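Local coordinates for protein GH127 beta-L-arabinofuranoside (Geobacillus stearothermophilus, PDB 4QK0) that hydrolyses beta-L-arabinofuranosides as a family GH127 glycoside hydrolase, probably releasing L-arabinose from arabinose-containing glycans, at residues C560-D565 with C634-G639; P568-L573 with E640-V645; V593-G598 with R626-Y631; F380-L385 with R398-V403. All coordinates share one frame; numbering follows the deposited sequence.

Interaction 1. Residues C560-D565 with C634-G639; sequences CLEEVD and CNRGEG
Arg636 leaves its backbone with CG anti to the carbonyl carbon (chi1 -65°), then bends at chi3 (-59°), which swings the guanidinium across to residues 562-565. Glu562 also has CG anti to its carbonyl carbon and runs extended beyond it, so its carboxylate reaches into the 634-639 loop. The two acids meet the arginine differently. Asp565 is gripped end-on: NH1 of Arg636 bonds OD1 of Asp565 at 3.0 Å, on the syn lone pair, while Arg636 NH2 bonds Asp565 OD2 at 2.8 Å. Arg636 NH2 also gives a bond of 2.9 Å to Glu562 OE1, close to the guanidinium plane. CG1 of Val564 lies over the centre of one guanidinium face. This salt-bridge network sits where strand 557-562 of the C-terminal domain passes into the short helix 563-566, with Glu562 at the N-cap position. The opposing loop joins strands 620-629 and 641-647. The other oxygen, Glu562 OE2, takes a nearly straight bond of 2.8 Å from the backbone N of Cys634. Two waters extend the grip: one links Glu562 OE1 to Asn635 N, the other links Glu562 OE2 to Arg636 N and Gly637 O. An alanine at Arg636 would remove the guanidinium and its salt bridges to Glu562 and Asp565, and would probably weaken the link between the loop and the helix start. Gly639 passes close to Glu563, whose OE1 lies 3.5 Å from Gly639 CA and accepts a bond from Glu640 N. Asp565 OD1 has a second cationic partner in Arg626.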
loop_
_atom_site.group_PDB
_atom_site.type_symbol
_atom_site.label_atom_id
_atom_site.label_comp_id
_atom_site.label_asym_id
_atom_site.label_seq_id
_atom_site.Cartn_x
_atom_site.Cartn_y
_atom_site.Cartn_z
ATOM N N CYS A 560 17.165 -13.804 6.049
ATOM C CA CYS A 560 16.114 -12.978 6.661
ATOM C C CYS A 560 16.155 -13.130 8.160
ATOM O O CYS A 560 16.823 -14.070 8.686
ATOM C CB CYS A 560 14.773 -13.349 6.155
ATOM S SG CYS A 560 14.109 -14.897 6.747
ATOM N N LEU A 561 15.532 -12.173 8.861
ATOM C CA LEU A 561 15.376 -12.278 10.328
ATOM C C LEU A 561 13.941 -12.563 10.631
ATOM O O LEU A 561 13.038 -11.984 10.004
ATOM C CB LEU A 561 15.758 -11.018 11.045
ATOM C CG LEU A 561 17.068 -10.340 10.751
ATOM C CD1 LEU A 561 17.356 -9.219 11.756
ATOM C CD2 LEU A 561 18.171 -11.320 10.818
ATOM N N GLU A 562 13.712 -13.534 11.518
ATOM C CA GLU A 562 12.362 -13.885 11.990
ATOM C C GLU A 562 12.153 -13.581 13.504
ATOM O O GLU A 562 13.087 -13.644 14.320
ATOM C CB GLU A 562 12.082 -15.362 11.761
ATOM C CG GLU A 562 11.883 -15.790 10.295
ATOM C CD GLU A 562 11.146 -17.128 10.199
ATOM O OE1 GLU A 562 11.791 -18.126 10.462
ATOM O OE2 GLU A 562 9.927 -17.168 9.935
ATOM N N GLU A 563 10.923 -13.259 13.839
ATOM C CA GLU A 563 10.539 -12.948 15.212
ATOM C C GLU A 563 10.885 -14.107 16.145
ATOM O O GLU A 563 11.386 -13.909 17.246
ATOM C CB GLU A 563 9.049 -12.682 15.252
ATOM C CG GLU A 563 8.485 -12.374 16.626
ATOM C CD GLU A 563 7.018 -11.899 16.600
ATOM O OE1 GLU A 563 6.421 -11.541 15.550
ATOM O OE2 GLU A 563 6.422 -11.917 17.681
ATOM N N VAL A 564 10.626 -15.333 15.687
ATOM C CA VAL A 564 10.859 -16.507 16.525
ATOM C C VAL A 564 12.285 -16.518 17.073
ATOM O O VAL A 564 12.495 -16.945 18.186
ATOM C CB VAL A 564 10.521 -17.819 15.783
ATOM C CG1 VAL A 564 11.475 -18.025 14.598
ATOM C CG2 VAL A 564 10.591 -19.027 16.712
ATOM N N ASP A 565 13.263 -15.997 16.326
ATOM C CA ASP A 565 14.649 -15.966 16.768
ATOM C C ASP A 565 15.057 -14.653 17.406
ATOM O O ASP A 565 16.049 -14.615 18.087
ATOM C CB ASP A 565 15.632 -16.178 15.577
ATOM C CG ASP A 565 15.510 -17.556 14.908
ATOM O OD1 ASP A 565 15.435 -18.550 15.638
ATOM O OD2 ASP A 565 15.499 -17.666 13.660
ATOM N N CYS A 634 8.971 -18.860 7.940
ATOM C CA CYS A 634 7.572 -19.270 8.180
ATOM C C CYS A 634 7.393 -20.783 8.252
ATOM O O CYS A 634 6.325 -21.288 7.915
ATOM C CB CYS A 634 6.661 -18.703 7.128
ATOM S SG CYS A 634 4.963 -18.451 7.628
ATOM N N ASN A 635 8.412 -21.481 8.722
ATOM C CA ASN A 635 8.255 -22.881 9.082
ATOM C C ASN A 635 8.213 -23.102 10.608
ATOM O O ASN A 635 8.094 -24.209 11.044
ATOM C CB ASN A 635 9.383 -23.736 8.481
ATOM C CG ASN A 635 9.193 -23.913 6.983
ATOM O OD1 ASN A 635 8.503 -24.810 6.520
ATOM N ND2 ASN A 635 9.774 -23.010 6.235
ATOM N N ARG A 636 8.283 -22.029 11.392
ATOM C CA ARG A 636 8.269 -22.119 12.836
ATOM C C ARG A 636 7.233 -21.177 13.417
ATOM O O ARG A 636 7.418 -20.594 14.436
ATOM C CB ARG A 636 9.650 -21.803 13.336
ATOM C CG ARG A 636 10.659 -22.848 12.873
ATOM C CD ARG A 636 12.093 -22.452 13.157
ATOM N NE ARG A 636 12.463 -21.187 12.519
ATOM C CZ ARG A 636 13.440 -20.392 12.932
ATOM N NH1 ARG A 636 14.148 -20.687 14.015
ATOM N NH2 ARG A 636 13.666 -19.257 12.314
ATOM N N GLY A 637 6.104 -21.088 12.752
ATOM C CA GLY A 637 4.967 -20.332 13.210
ATOM C C GLY A 637 4.925 -18.896 12.720
ATOM O O GLY A 637 5.909 -18.320 12.249
ATOM N N GLU A 638 3.744 -18.328 12.858
ATOM C CA GLU A 638 3.476 -16.958 12.478
ATOM C C GLU A 638 4.369 -15.987 13.245
ATOM O O GLU A 638 4.666 -16.175 14.421
ATOM C CB GLU A 638 2.008 -16.637 12.717
ATOM C CG GLU A 638 1.560 -15.325 12.096
ATOM C CD GLU A 638 0.041 -15.203 11.945
ATOM O OE1 GLU A 638 -0.638 -16.190 11.635
ATOM O OE2 GLU A 638 -0.488 -14.110 12.179
ATOM N N GLY A 639 4.868 -14.985 12.540
ATOM C CA GLY A 639 5.692 -13.973 13.164
ATOM C C GLY A 639 6.231 -12.981 12.157
ATOM O O GLY A 639 6.083 -13.161 10.933
HETATM O O HOH W 1 10.796 -20.616 9.721
HETATM O O HOH W 2 8.411 -19.016 11.346
#

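Interaction 2. Residues P568-L573 with E640-V645; sequences PNLANL and EMVVWV
The start of strand 641-647, in the mixed sheet of the C-terminal domain, meets the turn-rich loop between helix 563-566 and strand 574-586. Glu640 carries the polar half of the contact. Its chain is extended beyond CG, and the carboxylate lies against two successive backbone N-H groups. OE2 of Glu640 accepts from Asn569 N at 2.8 Å. OE1 of Glu640 accepts from Leu570 N at 2.9 Å, and this bond is the straighter (170°). Both donors stand out of the carboxylate plane. A water takes the N-H of Ala571 and donates to Glu640 OE1, so the acid holds a third backbone N-H indirectly. The site also lies at the dimer interface: Arg544 of the second subunit forms a salt bridge with Glu640 OE2, and Pro541 O of that subunit accepts from Asn569 ND2. The charge on Glu640 would thus probably be well stabilised. Leu570 supplies the apolar half, running antiparallel alongside the Glu640 chain. Its CD1 touches CB of Glu640 at 3.6 Å. Further along the strand, CB of Leu570 rests on CG2 of Val642 at 3.8 Å. Val645 CG2 lies 4.1 Å from the carbonyl O of Leu573.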
loop_
_atom_site.group_PDB
_atom_site.type_symbol
_atom_site.label_atom_id
_atom_site.label_comp_id
_atom_site.label_asym_id
_atom_site.label_seq_id
_atom_site.Cartn_x
_atom_site.Cartn_y
_atom_site.Cartn_z
ATOM N N PRO A 568 9.879 -9.478 18.537
ATOM C CA PRO A 568 9.077 -8.648 17.658
ATOM C C PRO A 568 9.709 -7.311 17.347
ATOM O O PRO A 568 10.811 -6.985 17.810
ATOM C CB PRO A 568 7.758 -8.488 18.447
ATOM C CG PRO A 568 8.137 -8.672 19.882
ATOM C CD PRO A 568 9.468 -9.353 19.956
ATOM N N ASN A 569 9.028 -6.580 16.481
ATOM C CA ASN A 569 9.452 -5.251 16.019
ATOM C C ASN A 569 10.796 -5.245 15.314
ATOM O O ASN A 569 11.765 -4.620 15.761
ATOM C CB ASN A 569 9.414 -4.222 17.174
ATOM C CG ASN A 569 9.469 -2.802 16.659
ATOM O OD1 ASN A 569 9.657 -2.586 15.452
ATOM N ND2 ASN A 569 9.292 -1.823 17.555
ATOM N N LEU A 570 10.858 -5.958 14.203
ATOM C CA LEU A 570 12.136 -6.136 13.500
ATOM C C LEU A 570 12.554 -4.847 12.819
ATOM O O LEU A 570 13.720 -4.664 12.549
ATOM C CB LEU A 570 12.088 -7.308 12.519
ATOM C CG LEU A 570 11.801 -8.668 13.152
ATOM C CD1 LEU A 570 11.576 -9.713 12.075
ATOM C CD2 LEU A 570 12.910 -9.104 14.055
ATOM N N ALA A 571 11.625 -3.944 12.568
ATOM C CA ALA A 571 12.000 -2.581 12.074
ATOM C C ALA A 571 12.893 -1.861 13.069
ATOM O O ALA A 571 13.782 -1.106 12.680
ATOM C CB ALA A 571 10.760 -1.749 11.803
ATOM N N ASN A 572 12.729 -2.158 14.361
ATOM C CA ASN A 572 13.564 -1.584 15.439
ATOM C C ASN A 572 14.823 -2.433 15.738
ATOM O O ASN A 572 15.144 -2.762 16.907
ATOM C CB ASN A 572 12.709 -1.455 16.705
ATOM C CG ASN A 572 13.444 -0.791 17.835
ATOM O OD1 ASN A 572 14.147 0.224 17.654
ATOM N ND2 ASN A 572 13.279 -1.342 19.020
ATOM N N LEU A 573 15.473 -2.871 14.667
ATOM C CA LEU A 573 16.747 -3.602 14.724
ATOM C C LEU A 573 17.635 -2.923 13.739
ATOM O O LEU A 573 17.243 -2.707 12.594
ATOM C CB LEU A 573 16.621 -5.045 14.266
ATOM C CG LEU A 573 16.604 -6.180 15.286
ATOM C CD1 LEU A 573 16.535 -7.501 14.540
ATOM C CD2 LEU A 573 17.819 -6.200 16.162
ATOM N N GLU A 640 6.808 -11.904 12.666
ATOM C CA GLU A 640 7.465 -10.936 11.825
ATOM C C GLU A 640 8.629 -11.587 11.059
ATOM O O GLU A 640 9.281 -12.528 11.563
ATOM C CB GLU A 640 7.977 -9.760 12.675
ATOM C CG GLU A 640 6.852 -8.915 13.255
ATOM C CD GLU A 640 7.344 -7.599 13.864
ATOM O OE1 GLU A 640 8.281 -6.945 13.326
ATOM O OE2 GLU A 640 6.824 -7.249 14.930
HETATM N N MSE A 641 8.931 -10.988 9.896
HETATM C CA MSE A 641 10.121 -11.343 9.074
HETATM C C MSE A 641 10.563 -10.152 8.283
HETATM O O MSE A 641 9.736 -9.407 7.822
HETATM C CB MSE A 641 9.748 -12.514 8.162
HETATM C CG MSE A 641 10.920 -13.005 7.317
HETATM SE SE MSE A 641 11.019 -11.942 5.629
HETATM C CE MSE A 641 9.495 -12.599 4.742
ATOM N N VAL A 642 11.871 -9.922 8.190
ATOM C CA VAL A 642 12.411 -8.952 7.275
ATOM C C VAL A 642 13.640 -9.464 6.613
ATOM O O VAL A 642 14.393 -10.177 7.216
ATOM C CB VAL A 642 12.803 -7.594 7.916
ATOM C CG1 VAL A 642 11.574 -6.862 8.389
ATOM C CG2 VAL A 642 13.734 -7.762 9.087
ATOM N N VAL A 643 13.848 -9.000 5.373
ATOM C CA VAL A 643 15.076 -9.223 4.623
ATOM C C VAL A 643 15.935 -7.978 4.701
ATOM O O VAL A 643 17.113 -8.048 5.056
ATOM C CB VAL A 643 14.797 -9.528 3.128
ATOM C CG1 VAL A 643 16.073 -9.503 2.273
ATOM C CG2 VAL A 643 14.136 -10.876 2.998
ATOM N N TRP A 644 15.345 -6.831 4.370
ATOM C CA TRP A 644 16.104 -5.632 4.367
ATOM C C TRP A 644 16.077 -5.045 5.773
ATOM O O TRP A 644 15.050 -4.555 6.238
ATOM C CB TRP A 644 15.553 -4.666 3.323
ATOM C CG TRP A 644 15.852 -5.128 1.973
ATOM C CD1 TRP A 644 15.041 -5.850 1.143
ATOM C CD2 TRP A 644 17.055 -4.892 1.256
ATOM N NE1 TRP A 644 15.681 -6.111 -0.014
ATOM C CE2 TRP A 644 16.916 -5.505 0.016
ATOM C CE3 TRP A 644 18.236 -4.207 1.545
ATOM C CZ2 TRP A 644 17.918 -5.474 -0.950
ATOM C CZ3 TRP A 644 19.210 -4.148 0.589
ATOM C CH2 TRP A 644 19.057 -4.813 -0.650
ATOM N N VAL A 645 17.214 -5.030 6.424
ATOM C CA VAL A 645 17.295 -4.509 7.782
ATOM C C VAL A 645 17.927 -3.120 7.824
ATOM O O VAL A 645 18.831 -2.818 7.042
ATOM C CB VAL A 645 17.847 -5.567 8.807
ATOM C CG1 VAL A 645 18.230 -6.882 8.193
ATOM C CG2 VAL A 645 18.929 -5.062 9.717
HETATM O O HOH W 3 8.430 -4.504 12.769
#

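Interaction 3. Residues V593-G598 with R626-Y631; sequences VVVITG and RAIPYY
Strands 593-603 and 620-629 are antiparallel neighbours in the mixed sheet of the C-terminal domain; the N-to-C directions of their short segments are 155° apart. The backbone bonds come from a single hydrogen-bonded pair, Ile596 with Ala627. Ile596 N donates to Ala627 O at 3.0 Å, and Ala627 N donates to Ile596 O at 2.8 Å. Both donors lie in the plane of the carbonyl they meet. A CA-H...O contact joins Arg626 CA to Ile596 O. The apolar contacts differ on the two faces. Ile596 and Ala627 share one face, with their CB atoms 4.3 Å apart. On the other face is the non-hydrogen-bonded pair Thr597 and Arg626, whose side chains run alongside each other in the same direction. CG2 of Thr597 packs on CG of Arg626 at 4.0 Å, and CG2 of Val595 touches CD of Arg626. The arginine bends at chi3 (82°), and its NH2 forms a salt bridge with Asp565. An alanine at Arg626 would remove this apolar stem and the charged end, and would probably uncover Thr597 and Val595 and weaken the hold on Asp565. Beyond the paired residues the segments still touch: Pro629 CG meets Val593 CB at 4.2 Å, and Tyr631 OH lies 3.5 Å from Val593 CG1.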
loop_
_atom_site.group_PDB
_atom_site.type_symbol
_atom_site.label_atom_id
_atom_site.label_comp_id
_atom_site.label_asym_id
_atom_site.label_seq_id
_atom_site.Cartn_x
_atom_site.Cartn_y
_atom_site.Cartn_z
ATOM N N VAL A 593 20.690 -26.104 7.936
ATOM C CA VAL A 593 20.965 -24.881 7.254
ATOM C C VAL A 593 22.122 -24.179 7.886
ATOM O O VAL A 593 22.379 -24.356 9.065
ATOM C CB VAL A 593 19.761 -23.934 7.269
ATOM C CG1 VAL A 593 18.564 -24.580 6.598
ATOM C CG2 VAL A 593 19.381 -23.471 8.686
ATOM N N VAL A 594 22.807 -23.342 7.110
ATOM C CA VAL A 594 23.741 -22.448 7.688
ATOM C C VAL A 594 22.931 -21.239 8.259
ATOM O O VAL A 594 22.018 -20.699 7.611
ATOM C CB VAL A 594 24.783 -21.978 6.670
ATOM C CG1 VAL A 594 25.648 -20.861 7.252
ATOM C CG2 VAL A 594 25.704 -23.117 6.271
ATOM N N VAL A 595 23.307 -20.776 9.451
ATOM C CA VAL A 595 22.684 -19.575 10.027
ATOM C C VAL A 595 23.742 -18.525 10.127
ATOM O O VAL A 595 24.927 -18.834 10.151
ATOM C CB VAL A 595 22.075 -19.821 11.415
ATOM C CG1 VAL A 595 21.081 -20.939 11.356
ATOM C CG2 VAL A 595 23.158 -20.155 12.425
ATOM N N ILE A 596 23.316 -17.260 10.194
ATOM C CA ILE A 596 24.255 -16.134 10.348
ATOM C C ILE A 596 23.956 -15.416 11.651
ATOM O O ILE A 596 22.793 -15.188 11.978
ATOM C CB ILE A 596 24.120 -15.162 9.176
ATOM C CG1 ILE A 596 24.635 -15.835 7.912
ATOM C CG2 ILE A 596 24.854 -13.857 9.454
ATOM C CD1 ILE A 596 24.360 -15.052 6.680
ATOM N N THR A 597 24.999 -15.096 12.420
ATOM C CA THR A 597 24.803 -14.495 13.725
ATOM C C THR A 597 25.679 -13.301 13.861
ATOM O O THR A 597 26.708 -13.201 13.220
ATOM C CB THR A 597 25.040 -15.488 14.919
ATOM O OG1 THR A 597 26.404 -15.889 14.949
ATOM C CG2 THR A 597 24.171 -16.745 14.818
ATOM N N GLY A 598 25.276 -12.418 14.761
ATOM C CA GLY A 598 26.050 -11.217 15.086
ATOM C C GLY A 598 25.354 -10.405 16.147
ATOM O O GLY A 598 24.449 -10.894 16.856
ATOM N N ARG A 626 20.013 -13.525 14.992
ATOM C CA ARG A 626 20.196 -14.655 14.153
ATOM C C ARG A 626 19.367 -14.582 12.896
ATOM O O ARG A 626 18.137 -14.315 12.929
ATOM C CB ARG A 626 19.827 -15.934 14.928
ATOM C CG ARG A 626 20.228 -17.154 14.132
ATOM C CD ARG A 626 20.395 -18.369 15.016
ATOM N NE ARG A 626 19.087 -18.941 15.239
ATOM C CZ ARG A 626 18.870 -20.185 15.631
ATOM N NH1 ARG A 626 19.897 -21.006 15.809
ATOM N NH2 ARG A 626 17.627 -20.596 15.836
ATOM N N ALA A 627 20.023 -14.905 11.772
ATOM C CA ALA A 627 19.368 -14.856 10.489
ATOM C C ALA A 627 19.375 -16.259 9.900
ATOM O O ALA A 627 20.342 -16.989 10.055
ATOM C CB ALA A 627 20.060 -13.853 9.577
ATOM N N ILE A 628 18.310 -16.580 9.179
ATOM C CA ILE A 628 18.169 -17.835 8.485
ATOM C C ILE A 628 17.862 -17.596 6.982
ATOM O O ILE A 628 17.571 -16.468 6.585
ATOM C CB ILE A 628 17.016 -18.675 9.084
ATOM C CG1 ILE A 628 15.697 -17.887 9.077
ATOM C CG2 ILE A 628 17.355 -19.084 10.521
ATOM C CD1 ILE A 628 14.551 -18.631 8.497
ATOM N N PRO A 629 17.937 -18.662 6.147
ATOM C CA PRO A 629 17.684 -18.493 4.744
ATOM C C PRO A 629 16.271 -18.071 4.479
ATOM O O PRO A 629 15.337 -18.623 5.077
ATOM C CB PRO A 629 17.918 -19.924 4.178
ATOM C CG PRO A 629 18.953 -20.493 5.048
ATOM C CD PRO A 629 18.572 -19.979 6.418
ATOM N N TYR A 630 16.106 -17.149 3.543
ATOM C CA TYR A 630 14.800 -16.630 3.197
ATOM C C TYR A 630 13.830 -17.719 2.868
ATOM O O TYR A 630 12.701 -17.705 3.374
ATOM C CB TYR A 630 14.886 -15.625 2.035
ATOM C CG TYR A 630 13.532 -15.176 1.564
ATOM C CD1 TYR A 630 12.850 -14.164 2.208
ATOM C CD2 TYR A 630 12.950 -15.732 0.437
ATOM C CE1 TYR A 630 11.587 -13.774 1.759
ATOM C CE2 TYR A 630 11.721 -15.301 -0.019
ATOM C CZ TYR A 630 11.033 -14.343 0.663
ATOM O OH TYR A 630 9.819 -13.966 0.190
ATOM N N TYR A 631 14.261 -18.688 2.050
ATOM C CA TYR A 631 13.331 -19.746 1.603
ATOM C C TYR A 631 12.736 -20.491 2.761
ATOM O O TYR A 631 11.598 -21.031 2.649
ATOM C CB TYR A 631 14.000 -20.774 0.613
ATOM C CG TYR A 631 14.959 -21.712 1.247
ATOM C CD1 TYR A 631 14.499 -22.795 2.022
ATOM C CD2 TYR A 631 16.316 -21.505 1.166
ATOM C CE1 TYR A 631 15.400 -23.654 2.674
ATOM C CE2 TYR A 631 17.215 -22.357 1.801
ATOM C CZ TYR A 631 16.730 -23.459 2.564
ATOM O OH TYR A 631 17.632 -24.317 3.193
#

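Interaction 4. Residues F380-L385 with R398-V403; sequences FYVNPL and RHVKPV
The two segments are loops without regular structure, and their backbones come nearest at Val382 and Val400, with CA atoms 6.1 Å apart. A water bridges them. It donates to Val382 O and accepts from Lys401 N. Val382 points at the other loop and lays both methyls near His399: CG2 of Val382 is 3.4 Å from His399 O, and CG1 of Val382 is 4.0 Å from His399 CD2. The two side chains cross at about a right angle. CG2 of Val400 lies over one imidazole face, offset toward the rim, and NE2 of His399 bonds to Ala330 O. These loops belong to the GH127 catalytic domain and stand before and after the short strand 386-387, which pairs with strand 641-647 of the C-terminal domain. Val400 divides its two methyls between the neighbours. Its CG1, anti to the backbone N (chi1 177°), meets CG of Pro384 at 3.9 Å. Its CG2 faces Val382 CG1 at 4.2 Å. At the start of the first segment, Phe380 meets the backbone of 401-403. CE1 of Phe380 reaches Lys401 O at 3.2 Å and Val403 C at 3.4 Å. The Phe380 ring also meets that of Trp633, with planes about 20° apart.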
loop_
_atom_site.group_PDB
_atom_site.type_symbol
_atom_site.label_atom_id
_atom_site.label_comp_id
_atom_site.label_asym_id
_atom_site.label_seq_id
_atom_site.Cartn_x
_atom_site.Cartn_y
_atom_site.Cartn_z
ATOM N N PHE A 380 2.727 -20.524 -0.284
ATOM C CA PHE A 380 2.439 -19.128 -0.520
ATOM C C PHE A 380 2.156 -18.888 -2.004
ATOM O O PHE A 380 2.802 -19.465 -2.897
ATOM C CB PHE A 380 3.657 -18.261 -0.194
ATOM C CG PHE A 380 3.836 -17.922 1.227
ATOM C CD1 PHE A 380 2.781 -17.597 2.019
ATOM C CD2 PHE A 380 5.078 -17.951 1.767
ATOM C CE1 PHE A 380 2.990 -17.310 3.356
ATOM C CE2 PHE A 380 5.304 -17.652 3.100
ATOM C CZ PHE A 380 4.249 -17.320 3.895
ATOM N N TYR A 381 1.197 -18.013 -2.260
ATOM C CA TYR A 381 1.000 -17.432 -3.568
ATOM C C TYR A 381 1.960 -16.232 -3.652
ATOM O O TYR A 381 2.770 -16.153 -4.536
ATOM C CB TYR A 381 -0.455 -17.066 -3.696
ATOM C CG TYR A 381 -0.980 -16.972 -5.096
ATOM C CD1 TYR A 381 -0.865 -15.785 -5.797
ATOM C CD2 TYR A 381 -1.637 -18.037 -5.699
ATOM C CE1 TYR A 381 -1.350 -15.645 -7.085
ATOM C CE2 TYR A 381 -2.147 -17.903 -6.989
ATOM C CZ TYR A 381 -1.986 -16.697 -7.685
ATOM O OH TYR A 381 -2.446 -16.480 -8.975
ATOM N N VAL A 382 1.951 -15.393 -2.625
ATOM C CA VAL A 382 2.726 -14.149 -2.532
ATOM C C VAL A 382 3.917 -14.307 -1.653
ATOM O O VAL A 382 3.815 -14.918 -0.592
ATOM C CB VAL A 382 1.813 -13.081 -1.917
ATOM C CG1 VAL A 382 2.575 -11.914 -1.383
ATOM C CG2 VAL A 382 0.757 -12.680 -2.929
ATOM N N ASN A 383 5.070 -13.783 -2.080
ATOM C CA ASN A 383 6.297 -13.953 -1.328
ATOM C C ASN A 383 6.877 -12.612 -0.884
ATOM O O ASN A 383 7.728 -12.015 -1.574
ATOM C CB ASN A 383 7.373 -14.681 -2.119
ATOM C CG ASN A 383 6.956 -16.072 -2.460
ATOM O OD1 ASN A 383 6.279 -16.269 -3.462
ATOM N ND2 ASN A 383 7.238 -17.018 -1.574
ATOM N N PRO A 384 6.483 -12.157 0.298
ATOM C CA PRO A 384 6.860 -10.817 0.723
ATOM C C PRO A 384 8.275 -10.798 1.226
ATOM O O PRO A 384 8.834 -11.834 1.535
ATOM C CB PRO A 384 5.867 -10.544 1.837
ATOM C CG PRO A 384 5.648 -11.890 2.446
ATOM C CD PRO A 384 5.664 -12.853 1.302
ATOM N N LEU A 385 8.876 -9.613 1.269
ATOM C CA LEU A 385 10.192 -9.445 1.849
ATOM C C LEU A 385 10.166 -8.800 3.203
ATOM O O LEU A 385 11.218 -8.617 3.865
ATOM C CB LEU A 385 11.090 -8.638 0.901
ATOM C CG LEU A 385 11.640 -9.480 -0.250
ATOM C CD1 LEU A 385 10.578 -9.733 -1.321
ATOM C CD2 LEU A 385 12.817 -8.698 -0.792
ATOM N N ARG A 398 -3.636 -7.134 2.139
ATOM C CA ARG A 398 -4.460 -8.285 2.391
ATOM C C ARG A 398 -4.043 -9.433 1.490
ATOM O O ARG A 398 -4.350 -10.567 1.787
ATOM C CB ARG A 398 -5.943 -7.961 2.155
ATOM C CG ARG A 398 -6.355 -7.814 0.677
ATOM C CD ARG A 398 -7.764 -7.255 0.576
ATOM N NE ARG A 398 -8.260 -7.126 -0.788
ATOM C CZ ARG A 398 -7.916 -6.166 -1.658
ATOM N NH1 ARG A 398 -7.056 -5.186 -1.338
ATOM N NH2 ARG A 398 -8.433 -6.186 -2.880
ATOM N N HIS A 399 -3.349 -9.155 0.391
ATOM C CA HIS A 399 -2.731 -10.232 -0.467
ATOM C C HIS A 399 -1.576 -10.911 0.232
ATOM O O HIS A 399 -1.141 -11.970 -0.160
ATOM C CB HIS A 399 -2.222 -9.631 -1.782
ATOM C CG HIS A 399 -1.115 -8.655 -1.589
ATOM N ND1 HIS A 399 -1.326 -7.354 -1.173
ATOM C CD2 HIS A 399 0.213 -8.772 -1.784
ATOM C CE1 HIS A 399 -0.178 -6.711 -1.147
ATOM N NE2 HIS A 399 0.778 -7.548 -1.507
ATOM N N VAL A 400 -1.018 -10.274 1.235
ATOM C CA VAL A 400 0.091 -10.889 1.942
ATOM C C VAL A 400 -0.442 -11.809 3.059
ATOM O O VAL A 400 -1.010 -11.326 4.057
ATOM C CB VAL A 400 1.006 -9.837 2.544
ATOM C CG1 VAL A 400 2.107 -10.507 3.346
ATOM C CG2 VAL A 400 1.620 -8.974 1.451
ATOM N N LYS A 401 -0.274 -13.122 2.902
ATOM C CA LYS A 401 -0.656 -14.073 3.954
ATOM C C LYS A 401 0.525 -14.310 4.845
ATOM O O LYS A 401 1.607 -14.556 4.378
ATOM C CB LYS A 401 -1.105 -15.402 3.387
ATOM C CG LYS A 401 -2.247 -15.324 2.440
ATOM C CD LYS A 401 -3.466 -14.768 3.109
ATOM C CE LYS A 401 -4.516 -14.411 2.081
ATOM N NZ LYS A 401 -5.806 -14.218 2.801
ATOM N N PRO A 402 0.321 -14.192 6.151
ATOM C CA PRO A 402 1.451 -14.333 7.071
ATOM C C PRO A 402 1.885 -15.762 7.320
ATOM O O PRO A 402 2.951 -15.982 7.854
ATOM C CB PRO A 402 0.934 -13.695 8.382
ATOM C CG PRO A 402 -0.542 -13.780 8.289
ATOM C CD PRO A 402 -0.892 -13.659 6.826
ATOM N N VAL A 403 1.047 -16.730 6.968
ATOM C CA VAL A 403 1.458 -18.118 6.974
ATOM C C VAL A 403 1.023 -18.833 5.706
ATOM O O VAL A 403 0.108 -18.372 5.010
ATOM C CB VAL A 403 0.870 -18.883 8.194
ATOM C CG1 VAL A 403 1.360 -18.220 9.458
ATOM C CG2 VAL A 403 -0.663 -18.958 8.167
HETATM O O HOH W 4 1.877 -14.559 1.373
#

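From the N terminus, interaction 4 closes first. It draws together the loops either side of strand 386-387 in the catalytic domain before the other three open. Interactions 1 and 2 then open in turn, and they cross, because their segments alternate along the chain. Interaction 3 lies within both spans and closes before them, at 626-631; interaction 1 closes at 634-639 and interaction 2 at 640-645. Strand 557-562 lies between strands 620-629 and 641-647 in the sheet, so interactions 1, 2 and 3 share one framework. Interaction 4 meets the C-terminal domain through Leu385 O with Val643 N, and through Pro384 O with Tyr630 OH just after strand 620-629.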